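Local coordinates for protein galectin (Ovis aries, PDB 6N44) that probably binds beta-galactoside-type carbohydrates as a galectin and acts against parasites in sheep, an activity that depends on its oligomeric assembly, at residues F90-Y101 and F104-H115. Sequence-based numbering, arbitrary orientation.
Sequences FELQFLVLENEY and FVNNKPICQFAH
Strand 100-105 pairs antiparallel with both of its neighbours, Gln93 with Phe104 and Tyr101 with Phe113 each forming a hydrogen-bonded pair, so that two successive hairpins share a middle strand. A type I' turn from Val105 to Lys108 closes the second hairpin; asparagine suits Asn106 and Asn107 because it tolerates their positive phi. Asn106 also repairs the pairing where the strand stops: its backbone N binds Glu91 O, while its side-chain OD1 receives Glu91 N at 2.9 Å, replacing a main-chain acceptor. Beside it, a water accepts from Asn107 N and lies 2.7 Å from Gln93 OE1.

At the other end His115 folds back over the 98-99 turn. With CG anti to its carbonyl carbon (chi1 -69°), the imidazole reaches the backbone, and its NE2 gives a proton to Leu97 O at 2.7 Å, the carbonyl lying close to the ring plane. This leaves ND1 for a water that also meets Tyr101 OH. The imidazole's CE1 lies over one face of the Tyr101 ring, offset toward the rim, with the planes 58° apart; a flat, polar ring can thus serve hydrogen bonding and packing together. His115 N, 3.2 Å from Asn99 O, ties down the same turn. Branched, apolar Val105 sets CG2 against Leu92 CD1 at 3.9 Å, as befits the buried side of the sheet.

Within the galectin beta-sandwich, Tyr101 and Phe113 both stack on Phe54 of the opposing sheet, and Phe113 comes about 6 Å from the side chain of galactose-binding Asn66. On the sheet's other side Gln93 NE2 bonds Cys19 O of the second subunit, and Phe104 packs on its Val18, while strand 19-28 flanks strand 90-97.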
ATOM      1  N   PHE A  90      18.025  -3.221  -1.202  1.00 15.74           N
ATOM      2  CA  PHE A  90      17.060  -2.532  -0.360  1.00 13.45           C
ATOM      3  C   PHE A  90      15.675  -2.634  -0.979  1.00 13.03           C
ATOM      4  O   PHE A  90      15.509  -2.875  -2.185  1.00  9.19           O
ATOM      5  CB  PHE A  90      17.448  -1.052  -0.141  1.00 10.79           C
ATOM      6  CG  PHE A  90      17.592  -0.245  -1.426  1.00 14.24           C
ATOM      7  CD1 PHE A  90      16.493   0.395  -2.001  1.00 11.09           C
ATOM      8  CD2 PHE A  90      18.827  -0.112  -2.046  1.00 15.90           C
ATOM      9  CE1 PHE A  90      16.624   1.146  -3.188  1.00 14.26           C
ATOM     10  CE2 PHE A  90      18.963   0.636  -3.244  1.00 15.72           C
ATOM     11  CZ  PHE A  90      17.867   1.266  -3.806  1.00  9.77           C
ATOM     12  N   GLU A  91      14.681  -2.444  -0.126  1.00 10.27           N
ATOM     13  CA  GLU A  91      13.295  -2.311  -0.534  1.00 13.44           C
ATOM     14  C   GLU A  91      12.815  -0.906  -0.202  1.00 12.56           C
ATOM     15  O   GLU A  91      12.741  -0.531   0.974  1.00 13.63           O
ATOM     16  CB  GLU A  91      12.422  -3.349   0.165  1.00 13.85           C
ATOM     17  CG  GLU A  91      10.970  -3.183  -0.156  1.00 15.42           C
ATOM     18  CD  GLU A  91      10.121  -4.212   0.566  1.00 25.82           C
ATOM     19  OE1 GLU A  91       9.139  -3.804   1.220  1.00 22.53           O
ATOM     20  OE2 GLU A  91      10.462  -5.417   0.494  1.00 25.79           O
ATOM     21  N   LEU A  92      12.481  -0.142  -1.231  1.00  9.87           N
ATOM     22  CA  LEU A  92      11.998   1.221  -1.091  1.00  9.89           C
ATOM     23  C   LEU A  92      10.505   1.238  -1.405  1.00 10.78           C
ATOM     24  O   LEU A  92      10.090   0.811  -2.492  1.00  8.98           O
ATOM     25  CB  LEU A  92      12.777   2.156  -2.015  1.00  9.19           C
ATOM     26  CG  LEU A  92      12.237   3.562  -2.264  1.00 11.81           C
ATOM     27  CD1 LEU A  92      12.237   4.417  -0.984  1.00  8.64           C
ATOM     28  CD2 LEU A  92      13.063   4.218  -3.356  1.00  8.94           C
ATOM     29  N   GLN A  93       9.703   1.724  -0.456  1.00  8.29           N
ATOM     30  CA  GLN A  93       8.252   1.792  -0.614  1.00  9.88           C
ATOM     31  C   GLN A  93       7.764   3.230  -0.562  1.00 12.30           C
ATOM     32  O   GLN A  93       8.140   3.983   0.347  1.00 12.04           O
ATOM     33  CB  GLN A  93       7.529   1.008   0.481  1.00 10.29           C
ATOM     34  CG  GLN A  93       7.566  -0.491   0.341  1.00 12.67           C
ATOM     35  CD  GLN A  93       6.943  -1.144   1.555  1.00 17.18           C
ATOM     36  OE1 GLN A  93       7.517  -1.106   2.654  1.00 13.95           O
ATOM     37  NE2 GLN A  93       5.733  -1.694   1.383  1.00 14.44           N
ATOM     38  N   PHE A  94       6.876   3.584  -1.493  1.00  7.55           N
ATOM     39  CA  PHE A  94       6.122   4.826  -1.427  1.00  8.83           C
ATOM     40  C   PHE A  94       4.660   4.489  -1.219  1.00  9.16           C
ATOM     41  O   PHE A  94       4.078   3.704  -1.974  1.00 10.31           O
ATOM     42  CB  PHE A  94       6.280   5.676  -2.702  1.00  7.70           C
ATOM     43  CG  PHE A  94       7.686   6.124  -2.963  1.00  8.25           C
ATOM     44  CD1 PHE A  94       8.556   5.324  -3.691  1.00 10.52           C
ATOM     45  CD2 PHE A  94       8.139   7.337  -2.480  1.00  8.70           C
ATOM     46  CE1 PHE A  94       9.870   5.728  -3.948  1.00 11.22           C
ATOM     47  CE2 PHE A  94       9.451   7.758  -2.725  1.00 10.67           C
ATOM     48  CZ  PHE A  94      10.320   6.948  -3.467  1.00 10.48           C
ATOM     49  N   LEU A  95       4.073   5.091  -0.203  1.00  9.65           N
ATOM     50  CA  LEU A  95       2.661   4.950   0.107  1.00 10.78           C
ATOM     51  C   LEU A  95       1.981   6.271  -0.200  1.00 10.43           C
ATOM     52  O   LEU A  95       2.301   7.284   0.427  1.00 13.51           O
ATOM     53  CB  LEU A  95       2.486   4.572   1.577  1.00  9.88           C
ATOM     54  CG  LEU A  95       1.072   4.255   2.037  1.00 15.44           C
ATOM     55  CD1 LEU A  95       0.459   3.139   1.189  1.00 13.85           C
ATOM     56  CD2 LEU A  95       1.129   3.881   3.527  1.00 22.04           C
ATOM     57  N   VAL A  96       1.065   6.270  -1.168  1.00  8.96           N
ATOM     58  CA  VAL A  96       0.327   7.479  -1.519  1.00 12.47           C
ATOM     59  C   VAL A  96      -0.965   7.512  -0.702  1.00 12.00           C
ATOM     60  O   VAL A  96      -1.807   6.611  -0.800  1.00 11.51           O
ATOM     61  CB  VAL A  96       0.040   7.555  -3.029  1.00  8.77           C
ATOM     62  CG1 VAL A  96      -0.532   8.908  -3.384  1.00 11.02           C
ATOM     63  CG2 VAL A  96       1.316   7.290  -3.830  1.00 10.71           C
ATOM     64  N   LEU A  97      -1.106   8.532   0.126  1.00 11.00           N
ATOM     65  CA  LEU A  97      -2.310   8.761   0.916  1.00 13.11           C
ATOM     66  C   LEU A  97      -2.951  10.073   0.491  1.00 16.82           C
ATOM     67  O   LEU A  97      -2.402  10.814  -0.321  1.00 14.21           O
ATOM     68  CB  LEU A  97      -2.006   8.794   2.416  1.00 12.85           C
ATOM     69  CG  LEU A  97      -1.437   7.553   3.133  1.00 15.96           C
ATOM     70  CD1 LEU A  97      -1.790   6.234   2.446  1.00 14.82           C
ATOM     71  CD2 LEU A  97       0.033   7.618   3.474  1.00 28.71           C
ATOM     72  N   GLU A  98      -4.103  10.382   1.096  1.00 15.49           N
ATOM     73  CA  GLU A  98      -4.801  11.623   0.767  1.00 17.10           C
ATOM     74  C   GLU A  98      -3.936  12.851   1.060  1.00 18.90           C
ATOM     75  O   GLU A  98      -3.966  13.836   0.316  1.00 17.35           O
ATOM     76  CB  GLU A  98      -6.132  11.687   1.531  1.00 20.60           C
ATOM     77  CG  GLU A  98      -6.742  13.062   1.698  1.00 26.13           C
ATOM     78  CD  GLU A  98      -6.177  13.804   2.887  1.00 25.78           C
ATOM     79  OE1 GLU A  98      -5.984  13.172   3.954  1.00 29.75           O
ATOM     80  OE2 GLU A  98      -5.882  15.009   2.731  1.00 36.79           O
ATOM     81  N   ASN A  99      -3.159  12.815   2.135  1.00 17.87           N
ATOM     82  CA  ASN A  99      -2.450  14.004   2.578  1.00 15.78           C
ATOM     83  C   ASN A  99      -0.982  14.036   2.174  1.00 17.53           C
ATOM     84  O   ASN A  99      -0.421  15.126   2.045  1.00 17.80           O
ATOM     85  CB  ASN A  99      -2.555  14.144   4.100  1.00 16.57           C
ATOM     86  CG  ASN A  99      -2.181  12.861   4.841  1.00 23.74           C
ATOM     87  OD1 ASN A  99      -2.501  11.751   4.403  1.00 22.47           O
ATOM     88  ND2 ASN A  99      -1.509  13.012   5.977  1.00 25.37           N
ATOM     89  N   GLU A 100      -0.345  12.890   1.952  1.00 14.29           N
ATOM     90  CA  GLU A 100       1.102  12.880   1.769  1.00 14.01           C
ATOM     91  C   GLU A 100       1.517  11.575   1.109  1.00 10.79           C
ATOM     92  O   GLU A 100       0.747  10.608   1.060  1.00 13.24           O
ATOM     93  CB  GLU A 100       1.821  13.035   3.113  1.00 15.53           C
ATOM     94  CG  GLU A 100       1.496  11.868   4.046  1.00 16.39           C
ATOM     95  CD  GLU A 100       1.878  12.101   5.503  1.00 18.57           C
ATOM     96  OE1 GLU A 100       1.723  11.156   6.298  1.00 22.42           O
ATOM     97  OE2 GLU A 100       2.306  13.213   5.863  1.00 17.98           O
ATOM     98  N   TYR A 101       2.744  11.562   0.595  1.00 12.31           N
ATOM     99  CA  TYR A 101       3.461  10.313   0.370  1.00 10.68           C
ATOM    100  C   TYR A 101       4.185   9.938   1.648  1.00 12.87           C
ATOM    101  O   TYR A 101       4.767  10.804   2.310  1.00 13.04           O
ATOM    102  CB  TYR A 101       4.501  10.434  -0.744  1.00  8.95           C
ATOM    103  CG  TYR A 101       3.987  10.937  -2.064  1.00 11.01           C
ATOM    104  CD1 TYR A 101       3.858  12.299  -2.305  1.00 11.72           C
ATOM    105  CD2 TYR A 101       3.667  10.050  -3.083  1.00  7.75           C
ATOM    106  CE1 TYR A 101       3.396  12.765  -3.527  1.00 10.14           C
ATOM    107  CE2 TYR A 101       3.214  10.505  -4.302  1.00 13.49           C
ATOM    108  CZ  TYR A 101       3.081  11.864  -4.522  1.00 11.23           C
ATOM    109  OH  TYR A 101       2.609  12.312  -5.743  1.00 14.28           O
ATOM    110  N   PHE A 104       9.190   4.426   3.024  1.00  9.99           N
ATOM    111  CA  PHE A 104       9.758   3.375   3.848  1.00  9.46           C
ATOM    112  C   PHE A 104      10.920   2.754   3.095  1.00 12.01           C
ATOM    113  O   PHE A 104      10.882   2.621   1.867  1.00 11.80           O
ATOM    114  CB  PHE A 104       8.728   2.267   4.177  1.00 12.18           C
ATOM    115  CG  PHE A 104       7.507   2.762   4.883  1.00 10.67           C
ATOM    116  CD1 PHE A 104       7.372   2.604   6.260  1.00 13.28           C
ATOM    117  CD2 PHE A 104       6.495   3.397   4.176  1.00 11.55           C
ATOM    118  CE1 PHE A 104       6.228   3.055   6.923  1.00 12.61           C
ATOM    119  CE2 PHE A 104       5.352   3.859   4.828  1.00 11.86           C
ATOM    120  CZ  PHE A 104       5.231   3.689   6.213  1.00 10.04           C
ATOM    121  N   VAL A 105      11.953   2.384   3.837  1.00 12.03           N
ATOM    122  CA  VAL A 105      13.055   1.596   3.320  1.00  9.89           C
ATOM    123  C   VAL A 105      13.231   0.402   4.249  1.00 14.69           C
ATOM    124  O   VAL A 105      13.360   0.575   5.465  1.00 12.58           O
ATOM    125  CB  VAL A 105      14.353   2.420   3.231  1.00 15.04           C
ATOM    126  CG1 VAL A 105      15.499   1.517   2.786  1.00 14.41           C
ATOM    127  CG2 VAL A 105      14.181   3.613   2.285  1.00 11.08           C
ATOM    128  N   ASN A 106      13.230  -0.801   3.681  1.00 12.42           N
ATOM    129  CA  ASN A 106      13.383  -2.038   4.452  1.00 13.09           C
ATOM    130  C   ASN A 106      12.424  -2.073   5.642  1.00 15.08           C
ATOM    131  O   ASN A 106      12.801  -2.384   6.772  1.00 14.25           O
ATOM    132  CB  ASN A 106      14.831  -2.217   4.896  1.00 17.83           C
ATOM    133  CG  ASN A 106      15.789  -2.265   3.714  1.00 17.77           C
ATOM    134  OD1 ASN A 106      15.433  -2.762   2.656  1.00 14.80           O
ATOM    135  ND2 ASN A 106      16.994  -1.725   3.884  1.00 19.43           N
ATOM    136  N   ASN A 107      11.167  -1.722   5.379  1.00 10.62           N
ATOM    137  CA  ASN A 107      10.080  -1.769   6.355  1.00 17.38           C
ATOM    138  C   ASN A 107      10.200  -0.709   7.447  1.00 14.34           C
ATOM    139  O   ASN A 107       9.475  -0.783   8.434  1.00 15.50           O
ATOM    140  CB  ASN A 107       9.960  -3.159   7.009  1.00 18.42           C
ATOM    141  CG  ASN A 107       9.783  -4.275   5.982  1.00 25.24           C
ATOM    142  OD1 ASN A 107       9.045  -4.126   5.001  1.00 20.97           O
ATOM    143  ND2 ASN A 107      10.463  -5.402   6.203  1.00 31.55           N
ATOM    144  N   LYS A 108      11.088   0.280   7.300  1.00 13.32           N
ATOM    145  CA  LYS A 108      11.181   1.334   8.300  1.00 16.79           C
ATOM    146  C   LYS A 108      10.787   2.675   7.696  1.00 12.42           C
ATOM    147  O   LYS A 108      11.162   2.969   6.558  1.00 16.23           O
ATOM    148  CB  LYS A 108      12.603   1.426   8.888  1.00 17.53           C
ATOM    149  CG  LYS A 108      13.021   0.147   9.630  1.00 20.98           C
ATOM    150  CD  LYS A 108      13.683   0.447  10.949  1.00 31.09           C
ATOM    151  CE  LYS A 108      14.159  -0.828  11.640  1.00 40.34           C
ATOM    152  NZ  LYS A 108      15.237  -0.519  12.624  1.00 46.41           N
ATOM    153  N   PRO A 109      10.037   3.504   8.421  1.00 12.71           N
ATOM    154  CA  PRO A 109       9.654   4.815   7.876  1.00 16.78           C
ATOM    155  C   PRO A 109      10.839   5.771   7.867  1.00 16.98           C
ATOM    156  O   PRO A 109      11.538   5.929   8.871  1.00 21.37           O
ATOM    157  CB  PRO A 109       8.557   5.292   8.837  1.00 13.84           C
ATOM    158  CG  PRO A 109       8.905   4.640  10.126  1.00 15.98           C
ATOM    159  CD  PRO A 109       9.461   3.277   9.760  1.00 15.69           C
ATOM    160  N   ILE A 110      11.050   6.421   6.730  1.00 13.83           N
ATOM    161  CA  ILE A 110      12.157   7.344   6.546  1.00 22.37           C
ATOM    162  C   ILE A 110      11.691   8.793   6.556  1.00 19.91           C
ATOM    163  O   ILE A 110      12.334   9.643   7.176  1.00 19.75           O
ATOM    164  CB  ILE A 110      12.930   7.034   5.245  1.00 18.97           C
ATOM    165  CG1 ILE A 110      13.481   5.612   5.291  1.00 19.16           C
ATOM    166  CG2 ILE A 110      14.059   8.023   5.052  1.00 21.48           C
ATOM    167  CD1 ILE A 110      14.123   5.254   6.595  1.00 19.41           C
ATOM    168  N   CYS A 111      10.593   9.100   5.863  1.00 14.55           N
ATOM    169  CA  CYS A 111      10.173  10.486   5.699  1.00 13.96           C
ATOM    170  C   CYS A 111       8.809  10.507   5.022  1.00 15.21           C
ATOM    171  O   CYS A 111       8.335   9.498   4.497  1.00 15.71           O
ATOM    172  CB  CYS A 111      11.192  11.299   4.886  1.00 17.96           C
ATOM    173  SG  CYS A 111      11.629  10.594   3.256  1.00 18.02           S
ATOM    174  N   GLN A 112       8.184  11.680   5.049  1.00 14.84           N
ATOM    175  CA  GLN A 112       6.890  11.916   4.429  1.00 15.07           C
ATOM    176  C   GLN A 112       6.945  13.226   3.655  1.00 17.60           C
ATOM    177  O   GLN A 112       7.681  14.144   4.021  1.00 16.75           O
ATOM    178  CB  GLN A 112       5.758  11.970   5.471  1.00 13.00           C
ATOM    179  CG  GLN A 112       5.687  10.743   6.409  1.00 17.88           C
ATOM    180  CD  GLN A 112       6.755  10.752   7.514  1.00 18.26           C
ATOM    181  OE1 GLN A 112       7.550   9.816   7.643  1.00 24.73           O
ATOM    182  NE2 GLN A 112       6.766  11.806   8.317  1.00 18.51           N
ATOM    183  N   PHE A 113       6.139  13.314   2.594  1.00 13.39           N
ATOM    184  CA  PHE A 113       6.107  14.473   1.701  1.00 16.40           C
ATOM    185  C   PHE A 113       4.655  14.872   1.478  1.00 11.99           C
ATOM    186  O   PHE A 113       3.920  14.162   0.785  1.00 12.11           O
ATOM    187  CB  PHE A 113       6.789  14.151   0.365  1.00 11.34           C
ATOM    188  CG  PHE A 113       6.969  15.337  -0.540  1.00 13.13           C
ATOM    189  CD1 PHE A 113       8.053  16.191  -0.376  1.00 16.48           C
ATOM    190  CD2 PHE A 113       6.067  15.598  -1.570  1.00 14.80           C
ATOM    191  CE1 PHE A 113       8.237  17.292  -1.214  1.00 14.81           C
ATOM    192  CE2 PHE A 113       6.252  16.702  -2.413  1.00 14.54           C
ATOM    193  CZ  PHE A 113       7.346  17.546  -2.226  1.00 12.61           C
ATOM    194  N   ALA A 114       4.251  16.008   2.049  1.00 13.36           N
ATOM    195  CA  ALA A 114       2.906  16.537   1.842  1.00 13.96           C
ATOM    196  C   ALA A 114       2.651  16.858   0.372  1.00 17.64           C
ATOM    197  O   ALA A 114       3.515  17.401  -0.318  1.00 18.15           O
ATOM    198  CB  ALA A 114       2.719  17.802   2.689  1.00 17.52           C
ATOM    199  N   HIS A 115       1.454  16.533  -0.113  1.00 15.07           N
ATOM    200  CA  HIS A 115       1.157  16.782  -1.516  1.00 14.49           C
ATOM    201  C   HIS A 115       1.232  18.278  -1.805  1.00 18.33           C
ATOM    202  O   HIS A 115       0.750  19.105  -1.027  1.00 20.39           O
ATOM    203  CB  HIS A 115      -0.231  16.243  -1.894  1.00 11.39           C
ATOM    204  CG  HIS A 115      -0.323  14.749  -1.880  1.00 18.02           C
ATOM    205  ND1 HIS A 115       0.354  13.953  -2.779  1.00 15.87           N
ATOM    206  CD2 HIS A 115      -1.007  13.904  -1.067  1.00 14.67           C
ATOM    207  CE1 HIS A 115       0.094  12.682  -2.520  1.00 15.67           C
ATOM    208  NE2 HIS A 115      -0.727  12.626  -1.483  1.00 13.38           N
TER
HETATM  209  O   HOH W   1      10.204  -1.063   2.814  1.00 13.32           O
HETATM  210  O   HOH W   2       9.208  -6.146   3.702  1.00 34.86           O
HETATM  211  O   HOH W   3       1.358  14.753  -5.034  1.00 10.51           O